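Local coordinates for beta-lactamase-like protein (Koribacter versatilis, PDB 6B9V) that probably cleaves the diphosphate linkage of reactive FAD photoproducts, as a metal-dependent hydrolase of the PhnP family with a metallo-beta-lactamase fold, at residues Val75-His80 with Ala173-Asp178; Arg140-Ala145 with Glu164-Arg169; Pro155-His160 with Asp184-Met189. One frame throughout, in Å; residues are numbered along the deposited sequence.

Interaction 1. Residues Val75-His80 with Ala173-Asp178; sequences VYTHGH and AAYLTD. With MN (manganese (II) ion), chain D; MN (manganese (II) ion), chain C.
His78, His80 and Asp178 meet at one manganese ion, manganese D, and it is the metal more than direct packing that joins them. Manganese D is bound by His78 NE2 at 2.2 Å, His80 ND1 at 2.0 Å and Asp178 OD1 at 2.4 Å. The same OD1 lies 2.2 Å from manganese C, so one carboxylate oxygen bridges the pair of ions. His78 NE2 and Asp178 OD1 stand 3.2 Å apart as ligands of one metal, not as a hydrogen-bonded pair. The two side chains cross at about a right angle, with the ring and carboxylate planes turned 56° apart and OD1 near the ring plane at its edge. His160 also binds manganese D, while Asp82, His83 and His231 join Asp178 around manganese C.

His78, His80, Asp82 and His83 form the HxHxDH signature of the metallo-beta-lactamase superfamily. The motif begins on the loop after strand 73-75 of one sheet, and Asp178 follows strand 173-176 of the other. The dinuclear site therefore sits where strand ends of both sheets converge. A phosphate ion, probably from the crystallisation liquor, lies beside Asp178 and may mark the substrate pocket.

In the second shell, Thr77 helps to fix the rotation of the His78 ring. His78 ND1 donates to Thr77 OG1 at 2.9 Å, with the acceptor almost in the ring plane, which leaves NE2 to the metal. Thr77 OG1 is itself hydrogen-bonded to Asp54. With Thr77 OG1 set between the backbone N and the carbonyl carbon (chi1 59°), CG2 lies anti to that carbon and faces the other segment. There Thr77 CG2 meets Thr177 CG2 at 4.1 Å and the edge of the Tyr175 ring, CE2, at 4.3 Å. Ile53, from strand 49-53, touches both Thr77 and Tyr175.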
loop_
_atom_site.group_PDB
_atom_site.type_symbol
_atom_site.label_atom_id
_atom_site.label_comp_id
_atom_site.label_asym_id
_atom_site.label_seq_id
_atom_site.Cartn_x
_atom_site.Cartn_y
_atom_site.Cartn_z
ATOM N N VAL A 75 -17.246 -4.173 0.453
ATOM C CA VAL A 75 -17.585 -5.580 0.644
ATOM C C VAL A 75 -16.308 -6.423 0.573
ATOM O O VAL A 75 -15.523 -6.251 -0.357
ATOM C CB VAL A 75 -18.590 -6.057 -0.427
ATOM C CG1 VAL A 75 -18.923 -7.533 -0.228
ATOM C CG2 VAL A 75 -19.869 -5.234 -0.354
ATOM N N TYR A 76 -16.100 -7.319 1.539
ATOM C CA TYR A 76 -14.893 -8.148 1.557
ATOM C C TYR A 76 -15.109 -9.597 1.118
ATOM O O TYR A 76 -16.076 -10.243 1.540
ATOM C CB TYR A 76 -14.274 -8.148 2.961
ATOM C CG TYR A 76 -13.583 -6.835 3.269
ATOM C CD1 TYR A 76 -14.261 -5.811 3.918
ATOM C CD2 TYR A 76 -12.269 -6.617 2.887
ATOM C CE1 TYR A 76 -13.637 -4.591 4.193
ATOM C CE2 TYR A 76 -11.639 -5.411 3.145
ATOM C CZ TYR A 76 -12.326 -4.402 3.816
ATOM O OH TYR A 76 -11.709 -3.189 4.080
ATOM N N THR A 77 -14.181 -10.111 0.306
ATOM C CA THR A 77 -14.168 -11.545 -0.016
ATOM C C THR A 77 -13.573 -12.381 1.137
ATOM O O THR A 77 -14.115 -13.439 1.496
ATOM C CB THR A 77 -13.367 -11.830 -1.312
ATOM O OG1 THR A 77 -12.019 -11.371 -1.150
ATOM C CG2 THR A 77 -14.007 -11.140 -2.514
ATOM N N HIS A 78 -12.463 -11.900 1.715
ATOM C CA HIS A 78 -11.787 -12.590 2.813
ATOM C C HIS A 78 -10.693 -11.699 3.391
ATOM O O HIS A 78 -10.508 -10.567 2.935
ATOM C CB HIS A 78 -11.187 -13.953 2.377
ATOM C CG HIS A 78 -10.070 -13.861 1.378
ATOM N ND1 HIS A 78 -10.180 -13.167 0.186
ATOM C CD2 HIS A 78 -8.838 -14.433 1.350
ATOM C CE1 HIS A 78 -9.070 -13.296 -0.508
ATOM N NE2 HIS A 78 -8.233 -14.058 0.175
ATOM N N GLY A 79 -9.968 -12.224 4.374
ATOM C CA GLY A 79 -9.095 -11.402 5.206
ATOM C C GLY A 79 -7.597 -11.420 4.957
ATOM O O GLY A 79 -6.832 -10.868 5.761
ATOM N N HIS A 80 -7.168 -12.043 3.861
ATOM C CA HIS A 80 -5.753 -12.045 3.500
ATOM C C HIS A 80 -5.241 -10.628 3.251
ATOM O O HIS A 80 -5.993 -9.739 2.865
ATOM C CB HIS A 80 -5.510 -12.932 2.268
ATOM C CG HIS A 80 -5.523 -14.397 2.586
ATOM N ND1 HIS A 80 -5.665 -15.375 1.624
ATOM C CD2 HIS A 80 -5.408 -15.044 3.767
ATOM C CE1 HIS A 80 -5.644 -16.565 2.204
ATOM N NE2 HIS A 80 -5.489 -16.391 3.503
ATOM N N ALA A 173 -23.665 -9.941 -13.197
ATOM C CA ALA A 173 -22.215 -10.084 -13.038
ATOM C C ALA A 173 -21.842 -10.892 -11.786
ATOM O O ALA A 173 -22.617 -10.957 -10.842
ATOM C CB ALA A 173 -21.569 -8.716 -12.995
ATOM N N ALA A 174 -20.670 -11.520 -11.784
ATOM C CA ALA A 174 -20.190 -12.205 -10.587
ATOM C C ALA A 174 -18.671 -12.105 -10.485
ATOM O O ALA A 174 -17.945 -12.102 -11.483
ATOM C CB ALA A 174 -20.643 -13.673 -10.560
ATOM N N TYR A 175 -18.198 -12.008 -9.255
ATOM C CA TYR A 175 -16.790 -11.799 -8.985
ATOM C C TYR A 175 -16.323 -12.846 -7.990
ATOM O O TYR A 175 -16.745 -12.847 -6.827
ATOM C CB TYR A 175 -16.563 -10.390 -8.445
ATOM C CG TYR A 175 -15.118 -10.076 -8.147
ATOM C CD1 TYR A 175 -14.233 -9.769 -9.169
ATOM C CD2 TYR A 175 -14.640 -10.087 -6.836
ATOM C CE1 TYR A 175 -12.884 -9.465 -8.895
ATOM C CE2 TYR A 175 -13.301 -9.795 -6.558
ATOM C CZ TYR A 175 -12.436 -9.483 -7.592
ATOM O OH TYR A 175 -11.103 -9.186 -7.320
ATOM N N LEU A 176 -15.454 -13.741 -8.449
ATOM C CA LEU A 176 -14.947 -14.834 -7.619
ATOM C C LEU A 176 -13.433 -14.899 -7.675
ATOM O O LEU A 176 -12.871 -15.305 -8.685
ATOM C CB LEU A 176 -15.493 -16.188 -8.077
ATOM C CG LEU A 176 -16.858 -16.648 -7.569
ATOM C CD1 LEU A 176 -17.960 -15.806 -8.140
ATOM C CD2 LEU A 176 -17.031 -18.113 -7.953
ATOM N N THR A 177 -12.771 -14.545 -6.592
ATOM C CA THR A 177 -11.309 -14.593 -6.587
ATOM C C THR A 177 -10.830 -15.510 -5.470
ATOM O O THR A 177 -11.621 -15.877 -4.594
ATOM C CB THR A 177 -10.704 -13.179 -6.429
ATOM O OG1 THR A 177 -9.277 -13.260 -6.535
ATOM C CG2 THR A 177 -11.101 -12.558 -5.081
ATOM N N ASP A 178 -9.546 -15.891 -5.511
ATOM C CA ASP A 178 -8.929 -16.674 -4.436
ATOM C C ASP A 178 -9.694 -17.961 -4.129
ATOM O O ASP A 178 -10.128 -18.191 -2.994
ATOM C CB ASP A 178 -8.805 -15.842 -3.153
ATOM C CG ASP A 178 -7.804 -14.685 -3.286
ATOM O OD1 ASP A 178 -6.740 -14.716 -2.628
ATOM O OD2 ASP A 178 -8.095 -13.759 -4.048
HETATM MN MN MN D . -6.340 -15.169 -0.299
HETATM MN MN MN C . -5.458 -12.943 -2.842
#

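Interaction 2. Residues Arg140-Ala145 with Glu164-Arg169; sequences RVHHEA and EIYGYR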
loop_
_atom_site.group_PDB
_atom_site.type_symbol
_atom_site.label_atom_id
_atom_site.label_comp_id
_atom_site.label_asym_id
_atom_site.label_seq_id
_atom_site.Cartn_x
_atom_site.Cartn_y
_atom_site.Cartn_z
ATOM N N ARG A 140 -22.129 -7.717 9.412
ATOM C CA ARG A 140 -21.846 -9.140 9.230
ATOM C C ARG A 140 -22.517 -9.737 7.993
ATOM O O ARG A 140 -23.718 -9.589 7.785
ATOM C CB ARG A 140 -22.276 -9.925 10.470
ATOM C CG ARG A 140 -22.132 -11.442 10.344
ATOM C CD ARG A 140 -20.679 -11.883 10.462
ATOM N NE ARG A 140 -20.055 -11.371 11.679
ATOM C CZ ARG A 140 -20.060 -12.004 12.848
ATOM N NH1 ARG A 140 -20.658 -13.180 12.968
ATOM N NH2 ARG A 140 -19.468 -11.459 13.899
ATOM N N VAL A 141 -21.724 -10.428 7.182
ATOM C CA VAL A 141 -22.230 -11.145 6.022
ATOM C C VAL A 141 -22.341 -12.641 6.318
ATOM O O VAL A 141 -21.364 -13.277 6.711
ATOM C CB VAL A 141 -21.317 -10.968 4.791
ATOM C CG1 VAL A 141 -21.900 -11.694 3.584
ATOM C CG2 VAL A 141 -21.099 -9.489 4.472
ATOM N N HIS A 142 -23.531 -13.202 6.132
ATOM C CA HIS A 142 -23.655 -14.646 6.063
ATOM C C HIS A 142 -24.121 -14.999 4.661
ATOM O O HIS A 142 -23.775 -14.312 3.703
ATOM C CB HIS A 142 -24.613 -15.188 7.122
ATOM C CG HIS A 142 -24.288 -16.582 7.561
ATOM N ND1 HIS A 142 -25.103 -17.664 7.287
ATOM C CD2 HIS A 142 -23.226 -17.082 8.238
ATOM C CE1 HIS A 142 -24.563 -18.759 7.785
ATOM N NE2 HIS A 142 -23.421 -18.434 8.369
ATOM N N HIS A 143 -24.913 -16.049 4.528
ATOM C CA HIS A 143 -25.273 -16.524 3.200
ATOM C C HIS A 143 -26.421 -15.730 2.575
ATOM O O HIS A 143 -26.634 -15.786 1.364
ATOM C CB HIS A 143 -25.609 -18.014 3.254
ATOM C CG HIS A 143 -24.398 -18.898 3.309
ATOM N ND1 HIS A 143 -23.312 -18.623 4.112
ATOM C CD2 HIS A 143 -24.099 -20.044 2.653
ATOM C CE1 HIS A 143 -22.399 -19.566 3.955
ATOM N NE2 HIS A 143 -22.853 -20.440 3.075
ATOM N N GLU A 144 -27.146 -14.976 3.390
ATOM C CA GLU A 144 -28.228 -14.141 2.874
ATOM C C GLU A 144 -27.680 -12.991 2.027
ATOM O O GLU A 144 -26.544 -12.561 2.219
ATOM C CB GLU A 144 -29.075 -13.595 4.026
ATOM C CG GLU A 144 -29.554 -14.657 5.006
ATOM C CD GLU A 144 -30.970 -15.103 4.715
ATOM O OE1 GLU A 144 -31.496 -14.725 3.646
ATOM O OE2 GLU A 144 -31.555 -15.830 5.547
ATOM N N ALA A 145 -28.490 -12.493 1.096
ATOM C CA ALA A 145 -28.070 -11.397 0.217
ATOM C C ALA A 145 -27.851 -10.078 0.964
ATOM O O ALA A 145 -28.539 -9.764 1.934
ATOM C CB ALA A 145 -29.094 -11.195 -0.901
ATOM N N GLU A 164 -13.394 -21.692 3.693
ATOM C CA GLU A 164 -14.513 -21.132 2.909
ATOM C C GLU A 164 -14.479 -19.599 2.945
ATOM O O GLU A 164 -14.387 -19.005 4.014
ATOM C CB GLU A 164 -15.870 -21.630 3.413
ATOM C CG GLU A 164 -17.053 -21.067 2.604
ATOM C CD GLU A 164 -18.416 -21.458 3.158
ATOM O OE1 GLU A 164 -18.856 -22.598 2.918
ATOM O OE2 GLU A 164 -19.057 -20.617 3.820
ATOM N N ILE A 165 -14.535 -18.972 1.773
ATOM C CA ILE A 165 -14.607 -17.508 1.659
ATOM C C ILE A 165 -15.762 -17.173 0.708
ATOM O O ILE A 165 -16.470 -18.076 0.257
ATOM C CB ILE A 165 -13.280 -16.877 1.139
ATOM C CG1 ILE A 165 -13.027 -17.247 -0.322
ATOM C CG2 ILE A 165 -12.105 -17.310 2.019
ATOM C CD1 ILE A 165 -11.985 -16.335 -1.018
ATOM N N TYR A 166 -15.956 -15.891 0.408
ATOM C CA TYR A 166 -17.042 -15.482 -0.493
ATOM C C TYR A 166 -16.580 -14.861 -1.800
ATOM O O TYR A 166 -15.643 -14.056 -1.837
ATOM C CB TYR A 166 -17.968 -14.460 0.190
ATOM C CG TYR A 166 -18.913 -15.040 1.220
ATOM C CD1 TYR A 166 -19.470 -16.303 1.055
ATOM C CD2 TYR A 166 -19.246 -14.321 2.359
ATOM C CE1 TYR A 166 -20.339 -16.836 2.005
ATOM C CE2 TYR A 166 -20.109 -14.843 3.314
ATOM C CZ TYR A 166 -20.652 -16.099 3.129
ATOM O OH TYR A 166 -21.509 -16.612 4.081
ATOM N N GLY A 167 -17.286 -15.204 -2.871
ATOM C CA GLY A 167 -17.326 -14.371 -4.056
ATOM C C GLY A 167 -18.705 -13.735 -4.029
ATOM O O GLY A 167 -19.459 -13.978 -3.095
ATOM N N TYR A 168 -19.049 -12.919 -5.022
ATOM C CA TYR A 168 -20.372 -12.293 -5.012
ATOM C C TYR A 168 -21.006 -12.242 -6.377
ATOM O O TYR A 168 -20.331 -11.999 -7.359
ATOM C CB TYR A 168 -20.290 -10.866 -4.444
ATOM C CG TYR A 168 -19.818 -10.848 -3.014
ATOM C CD1 TYR A 168 -18.468 -10.717 -2.704
ATOM C CD2 TYR A 168 -20.724 -11.001 -1.969
ATOM C CE1 TYR A 168 -18.033 -10.723 -1.377
ATOM C CE2 TYR A 168 -20.307 -11.007 -0.656
ATOM C CZ TYR A 168 -18.966 -10.868 -0.362
ATOM O OH TYR A 168 -18.577 -10.883 0.950
ATOM N N ARG A 169 -22.319 -12.456 -6.425
ATOM C CA ARG A 169 -23.051 -12.253 -7.657
ATOM C C ARG A 169 -23.930 -11.026 -7.481
ATOM O O ARG A 169 -24.584 -10.860 -6.459
ATOM C CB ARG A 169 -23.912 -13.467 -8.025
ATOM C CG ARG A 169 -24.764 -13.224 -9.261
ATOM C CD ARG A 169 -25.549 -14.450 -9.686
ATOM N NE ARG A 169 -26.311 -14.177 -10.908
ATOM C CZ ARG A 169 -26.582 -15.083 -11.850
ATOM N NH1 ARG A 169 -26.148 -16.331 -11.726
ATOM N NH2 ARG A 169 -27.285 -14.736 -12.928
HETATM O O HOH W 1 -21.647 -23.107 3.031
#
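Val141 and His143 pack against Tyr166 in an apolar and aromatic contact with a water-bridged outer edge, joining the loop off the edge strand 136-140 of one sheet to strand 163-170 of the other in the alpha-beta/beta-alpha sandwich of the metallo-beta-lactamase fold. Val141 CG1, anti to its backbone N (chi1 -178°), rests 3.6 Å from Tyr166 CE2, the two side chains sliding past each other in opposite directions. The outer part of the same phenol turns its edge to the face of the His143 imidazole in an offset T-shaped stack, with centroids 5.5 Å apart and planes at 76°. Tyr166 OH lies 2.7 Å from His143 ND1.

Farther out, the extended Glu164 chain meets His143 tip to tip, its OE2 3.5 Å from His143 CE1, at the edge of the His143 ring and near its plane. A water links the two residues: it lies 2.9 Å from His143 NE2 and donates to Glu164 OE1 at 2.8 Å.

Strand 151-160 runs alongside, where Pro155 touches Val141, and Pro157 touches both His143 and Glu164. Backbone bonds tie Val141 to Ala108, the last residue of strand 104-108, and Tyr166 to Thr77, in the loop after strand 73-75.

Interaction 3. Residues Pro155-His160 with Asp184-Met189; sequences PVPVIH and DASMEM. With MN (manganese (II) ion), chain D.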
loop_
_atom_site.group_PDB
_atom_site.type_symbol
_atom_site.label_atom_id
_atom_site.label_comp_id
_atom_site.label_asym_id
_atom_site.label_seq_id
_atom_site.Cartn_x
_atom_site.Cartn_y
_atom_site.Cartn_z
ATOM N N PRO A 155 -23.806 -13.505 -1.610
ATOM C CA PRO A 155 -22.553 -14.201 -1.292
ATOM C C PRO A 155 -22.548 -15.595 -1.918
ATOM O O PRO A 155 -23.544 -16.320 -1.842
ATOM C CB PRO A 155 -22.561 -14.285 0.244
ATOM C CG PRO A 155 -23.624 -13.295 0.693
ATOM C CD PRO A 155 -24.640 -13.300 -0.412
ATOM N N VAL A 156 -21.431 -15.941 -2.538
ATOM C CA VAL A 156 -21.252 -17.222 -3.196
ATOM C C VAL A 156 -20.085 -17.936 -2.540
ATOM O O VAL A 156 -18.942 -17.527 -2.714
ATOM C CB VAL A 156 -20.974 -17.055 -4.701
ATOM C CG1 VAL A 156 -20.773 -18.434 -5.371
ATOM C CG2 VAL A 156 -22.110 -16.286 -5.363
ATOM N N PRO A 157 -20.368 -18.977 -1.754
ATOM C CA PRO A 157 -19.261 -19.659 -1.076
ATOM C C PRO A 157 -18.288 -20.281 -2.065
ATOM O O PRO A 157 -18.725 -20.961 -2.993
ATOM C CB PRO A 157 -19.962 -20.736 -0.246
ATOM C CG PRO A 157 -21.407 -20.224 -0.079
ATOM C CD PRO A 157 -21.692 -19.495 -1.354
ATOM N N VAL A 158 -16.995 -20.022 -1.883
ATOM C CA VAL A 158 -15.967 -20.752 -2.615
ATOM C C VAL A 158 -14.910 -21.254 -1.621
ATOM O O VAL A 158 -14.847 -20.781 -0.481
ATOM C CB VAL A 158 -15.311 -19.893 -3.732
ATOM C CG1 VAL A 158 -16.365 -19.466 -4.772
ATOM C CG2 VAL A 158 -14.597 -18.649 -3.174
ATOM N N ILE A 159 -14.101 -22.219 -2.053
ATOM C CA ILE A 159 -13.103 -22.829 -1.180
ATOM C C ILE A 159 -11.693 -22.371 -1.576
ATOM O O ILE A 159 -11.264 -22.559 -2.707
ATOM C CB ILE A 159 -13.199 -24.358 -1.223
ATOM C CG1 ILE A 159 -14.595 -24.798 -0.781
ATOM C CG2 ILE A 159 -12.126 -24.992 -0.330
ATOM C CD1 ILE A 159 -14.948 -24.352 0.634
ATOM N N HIS A 160 -11.005 -21.756 -0.615
ATOM C CA HIS A 160 -9.695 -21.128 -0.774
ATOM C C HIS A 160 -8.751 -22.037 0.003
ATOM O O HIS A 160 -8.512 -21.830 1.197
ATOM C CB HIS A 160 -9.736 -19.687 -0.222
ATOM C CG HIS A 160 -8.506 -18.854 -0.481
ATOM N ND1 HIS A 160 -7.573 -19.163 -1.441
ATOM C CD2 HIS A 160 -8.112 -17.677 0.074
ATOM C CE1 HIS A 160 -6.631 -18.221 -1.455
ATOM N NE2 HIS A 160 -6.932 -17.318 -0.548
ATOM N N ASP A 184 -20.601 -27.509 -5.631
ATOM C CA ASP A 184 -21.675 -27.708 -6.615
ATOM C C ASP A 184 -22.798 -26.683 -6.456
ATOM O O ASP A 184 -23.269 -26.063 -7.437
ATOM C CB ASP A 184 -22.256 -29.127 -6.502
ATOM C CG ASP A 184 -21.259 -30.202 -6.905
ATOM O OD1 ASP A 184 -20.237 -29.869 -7.546
ATOM O OD2 ASP A 184 -21.503 -31.385 -6.587
ATOM N N ALA A 185 -23.220 -26.502 -5.208
ATOM C CA ALA A 185 -24.316 -25.598 -4.909
ATOM C C ALA A 185 -23.962 -24.183 -5.357
ATOM O O ALA A 185 -24.837 -23.435 -5.792
ATOM C CB ALA A 185 -24.668 -25.640 -3.409
ATOM N N SER A 186 -22.682 -23.818 -5.287
ATOM C CA SER A 186 -22.268 -22.502 -5.761
ATOM C C SER A 186 -22.204 -22.428 -7.288
ATOM O O SER A 186 -22.485 -21.377 -7.875
ATOM C CB SER A 186 -20.901 -22.092 -5.174
ATOM O OG SER A 186 -20.982 -21.895 -3.776
ATOM N N MET A 187 -21.832 -23.530 -7.933
ATOM C CA MET A 187 -21.801 -23.550 -9.388
ATOM C C MET A 187 -23.199 -23.262 -9.906
ATOM O O MET A 187 -23.372 -22.577 -10.927
ATOM C CB MET A 187 -21.303 -24.892 -9.918
ATOM C CG MET A 187 -19.828 -25.141 -9.656
ATOM S SD MET A 187 -18.775 -24.190 -10.748
ATOM C CE MET A 187 -18.972 -25.101 -12.286
ATOM N N GLU A 188 -24.196 -23.766 -9.181
ATOM C CA GLU A 188 -25.584 -23.591 -9.607
ATOM C C GLU A 188 -26.071 -22.151 -9.490
ATOM O O GLU A 188 -27.071 -21.790 -10.105
ATOM C CB GLU A 188 -26.502 -24.515 -8.810
ATOM C CG GLU A 188 -26.396 -25.966 -9.260
ATOM C CD GLU A 188 -26.476 -26.109 -10.779
ATOM O OE1 GLU A 188 -27.427 -25.563 -11.383
ATOM O OE2 GLU A 188 -25.584 -26.757 -11.374
ATOM N N MET A 189 -25.357 -21.340 -8.711
ATOM C CA MET A 189 -25.706 -19.932 -8.495
ATOM C C MET A 189 -25.114 -19.026 -9.570
ATOM O O MET A 189 -25.400 -17.828 -9.613
ATOM C CB MET A 189 -25.206 -19.450 -7.119
ATOM C CG MET A 189 -25.754 -20.226 -5.913
ATOM S SD MET A 189 -24.936 -19.698 -4.388
ATOM C CE MET A 189 -25.645 -18.074 -4.178
HETATM MN MN MN D . -6.340 -15.169 -0.299
#
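Ser186 sends its side chain from the short helix 184-187 against strand 151-160, where CB lands on two residues at once. Ser186 CB is 3.3 Å from the carbonyl O of Pro157 and 3.7 Å from Val156 CG1. From CB, the hydroxyl lies anti to the Ser186 carbonyl carbon (chi1 -67°), and OG donates to Pro157 O at 2.6 Å. The donor comes in the plane of the carbonyl, on a lone pair, with a C=O...OG angle of 138°. Ser186 OG also touches the proline ring of the same residue, 3.5 Å from Pro157 CD. The carbonyl and the ring of Pro157 thus both lie on one side of the hydroxyl.

Met189, one turn later, adds an apolar flank. Its backbone N bonds to Ser186 O, and both residues direct CB toward the strand. The side chain runs past Val156 in the opposite direction, with SD 4.4 Å from Pro157 CD. A bend about the CG-SD bond (chi3 72°) places the terminal methyl: Met189 CE sits 4.1 Å from Val156 CG2 and also touches Pro155 O.

The strand that receives this helix ends in the active site, where His160 NE2 binds manganese D at 2.2 Å and ND1 is hydrogen-bonded to Thr208 O. The helix contact lies at the other end of the segment, with no metal ligand in it. Around it, strand 163-170 pairs with the receiving strand through Gly167 to Val156 and Ile165 to Val158, and Arg169 of that strand bonds to Met189 O. Met187, whose CB points away from strand 151-160, packs on Lys221 and Leu222 of helix 212-222.

From the N terminus, the chain passes residues 75-80, where strand 73-75 of the first sheet runs out into a loop, and interaction 1 closes a long loop when it reaches 173-178. Interaction 2 lies wholly within that loop, with 140-145 meeting 164-169 after a short excursion through strands 146-148 and 151-160. Interaction 3 starts inside both loops, at 155-160, and closes only at 184-189, so it crosses each of the others. Strands 151-160, 163-170 and 173-176 are successive neighbours of the second sheet, and each carries a segment of a different interaction. Interactions 1 and 2 tie this sheet to elements of the first; interaction 3 brings in helix 184-187. His160, ending segment 155-160, brings interaction 3 to the manganese D of interaction 1.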